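PDB 7CTP: protein Niban 2 from Homo sapiens, which may suppress apoptosis and promote melanoma cell invasion, and carries a PH domain set against a large helical region. Local coordinates for residues Q187-R191 and Q402-E406; G223-M227 and V422-F428; R13-A17 and A273-M277. One frame throughout, in Å; residues are numbered along the deposited sequence.

Contact 1. Residues Q187-R191 and Q402-E406; sequences QDCIR and QSCYE
This is a buried, mainly polar helix-to-helix contact between helix 176-194, the C-terminal helix of the PH domain, and the short helix 402-405 of the helical region. Both backbones are helical where they meet; the nearest CA atoms, D188 and Q402, are 9.2 Å apart, so long side chains span the gap. R191 (chi1 and chi2 t, chi3 m) extends until its guanidinium lies flat on the Y405 ring: R191 CZ is 3.9 Å from the ring centroid, planes 24° apart, a stacked cation-pi pair. One turn earlier, D188 holds the guanidinium by a salt bridge, R191 NH2 to D188 OD1 2.9 Å, and OD1 also accepts from Q402 NE2 at 3.1 Å. Q402 NE2 is shared with P398 O. A water bonds to Q187 OE1 (2.9 Å), R191 NH1 (3.0 Å) and Q402 OE1 (2.5 Å). Q433 of helix 422-455 binds R191 NE and Y405 O. The arrangement is an Asp-Arg salt bridge with a cation-pi stack, docking the C-terminal helix characteristic of a PH domain.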
loop_
_atom_site.group_PDB
_atom_site.type_symbol
_atom_site.label_atom_id
_atom_site.label_comp_id
_atom_site.label_asym_id
_atom_site.label_seq_id
_atom_site.Cartn_x
_atom_site.Cartn_y
_atom_site.Cartn_z
ATOM N N GLN A 187 13.376 -3.059 3.966
ATOM C CA GLN A 187 12.338 -3.374 2.986
ATOM C C GLN A 187 11.045 -3.772 3.679
ATOM O O GLN A 187 9.956 -3.377 3.243
ATOM C CB GLN A 187 12.776 -4.509 2.055
ATOM C CG GLN A 187 13.680 -4.124 0.904
ATOM C CD GLN A 187 14.179 -5.338 0.130
ATOM O OE1 GLN A 187 13.936 -6.486 0.512
ATOM N NE2 GLN A 187 14.884 -5.086 -0.958
ATOM N N ASP A 188 11.146 -4.576 4.744
ATOM C CA ASP A 188 9.963 -4.945 5.527
ATOM C C ASP A 188 9.322 -3.724 6.176
ATOM O O ASP A 188 8.091 -3.613 6.221
ATOM C CB ASP A 188 10.322 -5.959 6.621
ATOM C CG ASP A 188 10.680 -7.338 6.083
ATOM O OD1 ASP A 188 10.636 -7.549 4.848
ATOM O OD2 ASP A 188 11.011 -8.222 6.921
ATOM N N CYS A 189 10.146 -2.815 6.713
ATOM C CA CYS A 189 9.643 -1.571 7.300
ATOM C C CYS A 189 8.836 -0.774 6.284
ATOM O O CYS A 189 7.734 -0.293 6.580
ATOM C CB CYS A 189 10.806 -0.716 7.806
ATOM S SG CYS A 189 11.613 -1.320 9.321
ATOM N N ILE A 190 9.400 -0.583 5.087
ATOM C CA ILE A 190 8.727 0.207 4.053
ATOM C C ILE A 190 7.411 -0.447 3.660
ATOM O O ILE A 190 6.372 0.218 3.542
ATOM C CB ILE A 190 9.647 0.382 2.832
ATOM C CG1 ILE A 190 10.849 1.258 3.190
ATOM C CG2 ILE A 190 8.850 0.941 1.662
ATOM C CD1 ILE A 190 11.971 1.192 2.147
ATOM N N ARG A 191 7.437 -1.764 3.433
ATOM C CA ARG A 191 6.222 -2.466 3.030
ATOM C C ARG A 191 5.150 -2.344 4.099
ATOM O O ARG A 191 3.969 -2.121 3.788
ATOM C CB ARG A 191 6.546 -3.936 2.756
ATOM C CG ARG A 191 5.391 -4.783 2.235
ATOM C CD ARG A 191 5.797 -6.272 2.196
ATOM N NE ARG A 191 6.979 -6.499 1.360
ATOM C CZ ARG A 191 8.182 -6.805 1.830
ATOM N NH1 ARG A 191 9.193 -6.977 0.986
ATOM N NH2 ARG A 191 8.383 -6.923 3.139
ATOM N N GLN A 402 11.815 -13.785 3.096
ATOM C CA GLN A 402 12.416 -13.049 1.985
ATOM C C GLN A 402 12.346 -13.826 0.680
ATOM O O GLN A 402 12.158 -13.232 -0.388
ATOM C CB GLN A 402 13.859 -12.677 2.308
ATOM C CG GLN A 402 13.994 -11.684 3.446
ATOM C CD GLN A 402 13.033 -10.505 3.323
ATOM O OE1 GLN A 402 12.712 -10.051 2.221
ATOM N NE2 GLN A 402 12.568 -10.005 4.464
ATOM N N SER A 403 12.498 -15.151 0.738
ATOM C CA SER A 403 12.440 -15.944 -0.491
ATOM C C SER A 403 11.051 -15.901 -1.120
ATOM O O SER A 403 10.919 -16.061 -2.339
ATOM C CB SER A 403 12.867 -17.387 -0.217
ATOM O OG SER A 403 11.900 -18.073 0.565
ATOM N N CYS A 404 10.006 -15.681 -0.311
ATOM C CA CYS A 404 8.665 -15.501 -0.864
ATOM C C CYS A 404 8.536 -14.144 -1.544
ATOM O O CYS A 404 8.071 -14.049 -2.686
ATOM C CB CYS A 404 7.605 -15.636 0.235
ATOM S SG CYS A 404 7.824 -17.039 1.355
ATOM N N TYR A 405 8.927 -13.081 -0.837
ATOM C CA TYR A 405 8.804 -11.730 -1.369
ATOM C C TYR A 405 9.619 -11.578 -2.651
ATOM O O TYR A 405 9.184 -10.913 -3.603
ATOM C CB TYR A 405 9.253 -10.720 -0.309
ATOM C CG TYR A 405 8.402 -10.668 0.962
ATOM C CD1 TYR A 405 7.031 -10.876 0.921
ATOM C CD2 TYR A 405 8.983 -10.391 2.201
ATOM C CE1 TYR A 405 6.243 -10.819 2.092
ATOM C CE2 TYR A 405 8.211 -10.324 3.372
ATOM C CZ TYR A 405 6.843 -10.542 3.300
ATOM O OH TYR A 405 6.070 -10.482 4.437
ATOM N N GLU A 406 10.789 -12.228 -2.700
ATOM C CA GLU A 406 11.685 -12.131 -3.853
ATOM C C GLU A 406 11.025 -12.603 -5.145
ATOM O O GLU A 406 11.426 -12.173 -6.234
ATOM C CB GLU A 406 12.959 -12.943 -3.595
ATOM C CG GLU A 406 14.077 -12.746 -4.640
ATOM C CD GLU A 406 13.995 -13.720 -5.815
ATOM O OE1 GLU A 406 13.236 -14.714 -5.740
ATOM O OE2 GLU A 406 14.704 -13.485 -6.819
HETATM O O HOH W 1 11.881 -7.683 2.139
#

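Contact 2. Residues G223-M227 and V422-F428; sequences GTWEM and VSSTSVF
T224 and E226 bury the most surface here, 87 and 85 Å², against the first two turns of helix 422-455; S423 and V427 give most on the helix side. The 223-227 segment is an irregular connection between helices 204-218 and 232-252: T224 is extended (phi/psi -53/132), as is W225, and E226 turns to helical angles (-62/-26). The backbones come close, with CA atoms 5.6 Å apart for T224 and S424 and 5.0 Å for E226 and S423. T224 (chi1 m) points at the helix, its CG2 3.5 Å from V427 CG2, while T224 O lies 3.4 Å from S423 CB. E226 (chi1 t) reaches across the helix so that its OE1 accepts a hydrogen bond from S426 OG (chi1 t) at 3.0 Å; the same OE1 makes a salt bridge to K122 of the PH domain. A water joins E226 N and S423 OG, 2.8 Å from each. W225 turns away, packs on helix 232-252 and forms a cation-pi pair with R216. Small serines thus let the connection approach closely, a methyl contact fills the middle, and the E226 carboxylate ties helix 422-455 to the PH domain.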
loop_
_atom_site.group_PDB
_atom_site.type_symbol
_atom_site.label_atom_id
_atom_site.label_comp_id
_atom_site.label_asym_id
_atom_site.label_seq_id
_atom_site.Cartn_x
_atom_site.Cartn_y
_atom_site.Cartn_z
ATOM N N GLY A 223 -4.769 6.629 -13.747
ATOM C CA GLY A 223 -3.971 5.432 -13.596
ATOM C C GLY A 223 -3.379 5.301 -12.203
ATOM O O GLY A 223 -3.404 6.220 -11.379
ATOM N N THR A 224 -2.839 4.108 -11.969
ATOM C CA THR A 224 -2.240 3.757 -10.688
ATOM C C THR A 224 -1.188 4.775 -10.268
ATOM O O THR A 224 -0.318 5.155 -11.056
ATOM C CB THR A 224 -1.623 2.362 -10.778
ATOM O OG1 THR A 224 -2.665 1.404 -10.990
ATOM C CG2 THR A 224 -0.885 2.010 -9.504
ATOM N N TRP A 225 -1.283 5.220 -9.017
ATOM C CA TRP A 225 -0.419 6.264 -8.469
ATOM C C TRP A 225 0.540 5.632 -7.474
ATOM O O TRP A 225 0.105 5.059 -6.470
ATOM C CB TRP A 225 -1.255 7.349 -7.797
ATOM C CG TRP A 225 -0.487 8.509 -7.259
ATOM C CD1 TRP A 225 0.636 9.071 -7.780
ATOM C CD2 TRP A 225 -0.823 9.275 -6.098
ATOM N NE1 TRP A 225 1.036 10.150 -7.003
ATOM C CE2 TRP A 225 0.144 10.294 -5.970
ATOM C CE3 TRP A 225 -1.853 9.197 -5.157
ATOM C CZ2 TRP A 225 0.118 11.220 -4.931
ATOM C CZ3 TRP A 225 -1.880 10.114 -4.130
ATOM C CH2 TRP A 225 -0.893 11.117 -4.024
ATOM N N GLU A 226 1.842 5.744 -7.755
ATOM C CA GLU A 226 2.845 5.075 -6.933
ATOM C C GLU A 226 2.834 5.577 -5.495
ATOM O O GLU A 226 3.216 4.847 -4.574
ATOM C CB GLU A 226 4.229 5.271 -7.560
ATOM C CG GLU A 226 5.374 4.588 -6.823
ATOM C CD GLU A 226 6.476 4.113 -7.758
ATOM O OE1 GLU A 226 7.330 3.320 -7.307
ATOM O OE2 GLU A 226 6.490 4.538 -8.936
ATOM N N MET A 227 2.396 6.809 -5.276
ATOM C CA MET A 227 2.472 7.410 -3.957
ATOM C C MET A 227 1.175 7.272 -3.174
ATOM O O MET A 227 1.008 7.928 -2.141
ATOM C CB MET A 227 2.889 8.873 -4.075
ATOM C CG MET A 227 4.311 9.060 -4.628
ATOM S SD MET A 227 5.586 8.025 -3.874
ATOM C CE MET A 227 5.635 8.655 -2.192
ATOM N N VAL A 422 5.711 1.678 -14.809
ATOM C CA VAL A 422 6.498 1.601 -13.582
ATOM C C VAL A 422 5.588 1.598 -12.359
ATOM O O VAL A 422 5.793 0.827 -11.414
ATOM C CB VAL A 422 7.514 2.756 -13.527
ATOM C CG1 VAL A 422 8.443 2.581 -12.328
ATOM C CG2 VAL A 422 8.300 2.829 -14.824
ATOM N N SER A 423 4.564 2.453 -12.365
ATOM C CA SER A 423 3.737 2.645 -11.178
ATOM C C SER A 423 2.916 1.400 -10.870
ATOM O O SER A 423 2.871 0.946 -9.719
ATOM C CB SER A 423 2.822 3.853 -11.366
ATOM O OG SER A 423 3.582 4.998 -11.711
ATOM N N SER A 424 2.244 0.844 -11.886
ATOM C CA SER A 424 1.453 -0.369 -11.690
ATOM C C SER A 424 2.321 -1.493 -11.151
ATOM O O SER A 424 1.936 -2.207 -10.219
ATOM C CB SER A 424 0.791 -0.799 -13.002
ATOM O OG SER A 424 -0.161 0.153 -13.433
ATOM N N THR A 425 3.515 -1.652 -11.724
ATOM C CA THR A 425 4.417 -2.710 -11.279
ATOM C C THR A 425 4.777 -2.552 -9.806
ATOM O O THR A 425 4.691 -3.509 -9.029
ATOM C CB THR A 425 5.672 -2.723 -12.144
ATOM O OG1 THR A 425 5.314 -3.090 -13.485
ATOM C CG2 THR A 425 6.677 -3.731 -11.595
ATOM N N SER A 426 5.172 -1.343 -9.405
ATOM C CA SER A 426 5.538 -1.095 -8.013
ATOM C C SER A 426 4.375 -1.384 -7.070
ATOM O O SER A 426 4.524 -2.113 -6.078
ATOM C CB SER A 426 6.010 0.349 -7.850
ATOM O OG SER A 426 6.296 0.627 -6.495
ATOM N N VAL A 427 3.208 -0.802 -7.353
ATOM C CA VAL A 427 2.060 -0.958 -6.461
ATOM C C VAL A 427 1.668 -2.427 -6.343
ATOM O O VAL A 427 1.370 -2.926 -5.248
ATOM C CB VAL A 427 0.890 -0.092 -6.959
ATOM C CG1 VAL A 427 -0.406 -0.506 -6.281
ATOM C CG2 VAL A 427 1.199 1.388 -6.700
ATOM N N PHE A 428 1.689 -3.151 -7.456
ATOM C CA PHE A 428 1.171 -4.513 -7.426
ATOM C C PHE A 428 2.171 -5.499 -6.840
ATOM O O PHE A 428 1.765 -6.528 -6.294
ATOM C CB PHE A 428 0.695 -4.894 -8.826
ATOM C CG PHE A 428 -0.590 -4.209 -9.197
ATOM C CD1 PHE A 428 -1.674 -4.259 -8.325
ATOM C CD2 PHE A 428 -0.706 -3.474 -10.357
ATOM C CE1 PHE A 428 -2.862 -3.611 -8.634
ATOM C CE2 PHE A 428 -1.887 -2.823 -10.666
ATOM C CZ PHE A 428 -2.961 -2.893 -9.808
HETATM O O HOH W 2 2.764 7.021 -10.022
#

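Contact 3. Residues R13-A17 and A273-M277; sequences RQHIA and AVYHM
Two helical segments cross here, 13-17 in helix 10-48 near the N-terminus and 273-277 in the long helix 260-337. Their axes pass 11.1 Å apart at closest, with an angle of 52° between the N-to-C directions and a signed crossing angle of -52°. The nearest CA pairs are A17 with M277 at 7.8 Å and I16 with V274 at 8.1 Å. Each segment closes one helical turn, A17 N to R13 O at 2.9 Å and M277 N to A273 O at 3.2 Å. Because the axes stand wide, side chains bridge the space, M277 most of all, burying 99 Å². With chi1 and chi2 both t it stretches out from its helix, and M277 CE lies against the other backbone, 3.1 Å from R13 O, 3.6 Å from A17 N, 3.6 Å from I16 CG2 and 3.9 Å from A17 CB. I16 (chi1 m, chi2 t) also places CD1 4.1 Å from V274 CG2. V274 continues onto M241 and L248 of helix 232-252, and L8, in the turn before helix 10-48, touches I16, A273 and V274. R13 runs along the margin in an extended form (chi2 and chi3 t): its NH1 is 3.8 Å from M277 SD and its NH2 4.2 Å from A273 CB. R13 NE is bonded to L8 O, while a water accepts from R13 NH1 (3.0 Å) and donates to A273 O (2.7 Å). No direct hydrogen bond links the segments, though A17 O accepts from Q281 one turn on; the contact is mainly apolar, M277 filling most of it.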
loop_
_atom_site.group_PDB
_atom_site.type_symbol
_atom_site.label_atom_id
_atom_site.label_comp_id
_atom_site.label_asym_id
_atom_site.label_seq_id
_atom_site.Cartn_x
_atom_site.Cartn_y
_atom_site.Cartn_z
ATOM N N ARG A 13 6.085 30.666 3.500
ATOM C CA ARG A 13 5.309 29.642 4.188
ATOM C C ARG A 13 3.821 29.968 4.154
ATOM O O ARG A 13 2.991 29.070 3.996
ATOM C CB ARG A 13 5.809 29.466 5.620
ATOM C CG ARG A 13 7.195 28.822 5.669
ATOM C CD ARG A 13 7.626 28.554 7.106
ATOM N NE ARG A 13 8.916 27.867 7.164
ATOM C CZ ARG A 13 9.068 26.563 7.397
ATOM N NH1 ARG A 13 8.001 25.799 7.605
ATOM N NH2 ARG A 13 10.286 26.026 7.430
ATOM N N GLN A 14 3.458 31.252 4.250
ATOM C CA GLN A 14 2.035 31.584 4.204
ATOM C C GLN A 14 1.453 31.308 2.820
ATOM O O GLN A 14 0.328 30.805 2.698
ATOM C CB GLN A 14 1.814 33.040 4.607
ATOM C CG GLN A 14 0.338 33.465 4.596
ATOM C CD GLN A 14 -0.524 32.613 5.513
ATOM O OE1 GLN A 14 -1.599 32.149 5.121
ATOM N NE2 GLN A 14 -0.060 32.405 6.740
ATOM N N HIS A 15 2.216 31.604 1.769
ATOM C CA HIS A 15 1.739 31.311 0.422
ATOM C C HIS A 15 1.550 29.810 0.238
ATOM O O HIS A 15 0.535 29.361 -0.317
ATOM C CB HIS A 15 2.720 31.862 -0.612
ATOM C CG HIS A 15 2.683 33.354 -0.749
ATOM N ND1 HIS A 15 1.510 34.061 -0.928
ATOM C CD2 HIS A 15 3.679 34.273 -0.752
ATOM C CE1 HIS A 15 1.787 35.351 -1.026
ATOM N NE2 HIS A 15 3.095 35.507 -0.923
ATOM N N ILE A 16 2.509 29.014 0.720
ATOM C CA ILE A 16 2.394 27.562 0.588
ATOM C C ILE A 16 1.180 27.054 1.355
ATOM O O ILE A 16 0.423 26.215 0.856
ATOM C CB ILE A 16 3.684 26.865 1.055
ATOM C CG1 ILE A 16 4.832 27.137 0.082
ATOM C CG2 ILE A 16 3.436 25.359 1.184
ATOM C CD1 ILE A 16 6.202 26.936 0.687
ATOM N N ALA A 17 0.957 27.571 2.570
ATOM C CA ALA A 17 -0.195 27.130 3.353
ATOM C C ALA A 17 -1.499 27.486 2.656
ATOM O O ALA A 17 -2.476 26.725 2.722
ATOM C CB ALA A 17 -0.165 27.740 4.753
ATOM N N ALA A 273 11.114 20.220 4.559
ATOM C CA ALA A 273 10.473 21.222 5.405
ATOM C C ALA A 273 9.052 21.510 4.938
ATOM O O ALA A 273 8.137 21.624 5.762
ATOM C CB ALA A 273 11.299 22.508 5.433
ATOM N N VAL A 274 8.847 21.617 3.623
ATOM C CA VAL A 274 7.498 21.826 3.104
ATOM C C VAL A 274 6.632 20.601 3.362
ATOM O O VAL A 274 5.456 20.724 3.730
ATOM C CB VAL A 274 7.546 22.190 1.609
ATOM C CG1 VAL A 274 6.122 22.291 1.032
ATOM C CG2 VAL A 274 8.294 23.520 1.400
ATOM N N TYR A 275 7.195 19.402 3.189
ATOM C CA TYR A 275 6.442 18.183 3.470
ATOM C C TYR A 275 5.922 18.169 4.906
ATOM O O TYR A 275 4.770 17.799 5.148
ATOM C CB TYR A 275 7.315 16.950 3.200
ATOM C CG TYR A 275 6.628 15.626 3.502
ATOM C CD1 TYR A 275 5.768 15.032 2.575
ATOM C CD2 TYR A 275 6.832 14.978 4.721
ATOM C CE1 TYR A 275 5.128 13.814 2.858
ATOM C CE2 TYR A 275 6.194 13.778 5.018
ATOM C CZ TYR A 275 5.349 13.199 4.090
ATOM O OH TYR A 275 4.731 11.992 4.408
ATOM N N HIS A 276 6.755 18.576 5.871
ATOM C CA HIS A 276 6.317 18.611 7.272
ATOM C C HIS A 276 5.168 19.592 7.485
ATOM O O HIS A 276 4.194 19.288 8.189
ATOM C CB HIS A 276 7.490 18.984 8.181
ATOM C CG HIS A 276 7.063 19.494 9.527
ATOM N ND1 HIS A 276 6.750 18.655 10.576
ATOM C CD2 HIS A 276 6.864 20.757 9.982
ATOM C CE1 HIS A 276 6.390 19.376 11.625
ATOM N NE2 HIS A 276 6.446 20.654 11.290
ATOM N N MET A 277 5.290 20.792 6.908
ATOM C CA MET A 277 4.255 21.815 7.009
ATOM C C MET A 277 2.943 21.322 6.411
ATOM O O MET A 277 1.863 21.484 7.000
ATOM C CB MET A 277 4.758 23.051 6.267
ATOM C CG MET A 277 4.144 24.349 6.606
ATOM S SD MET A 277 4.900 25.491 5.423
ATOM C CE MET A 277 3.391 26.122 4.720
HETATM O O HOH W 3 8.634 22.908 8.080
#

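How the contacts relate
Along the chain the first segments come in the order 13-17, 187-191, 223-227 and the partners in the order 273-277, 402-406, 422-428, so every pair of contacts interleaves. Contacts 1 and 2 have centres about 17 Å apart and are tied through helix 422-455: it carries segment 422-428 of contact 2, and its later residues Q433 and I434 meet R191 of contact 1. Contact 3 lies farther out, its centre about 27 Å from contact 2 and 33 Å from contact 1; helix 232-252 touches both V274 and W225. None of the three touches another. Together they tie helix 10-48, the PH domain and the start of helix 422-455 to other parts of the chain.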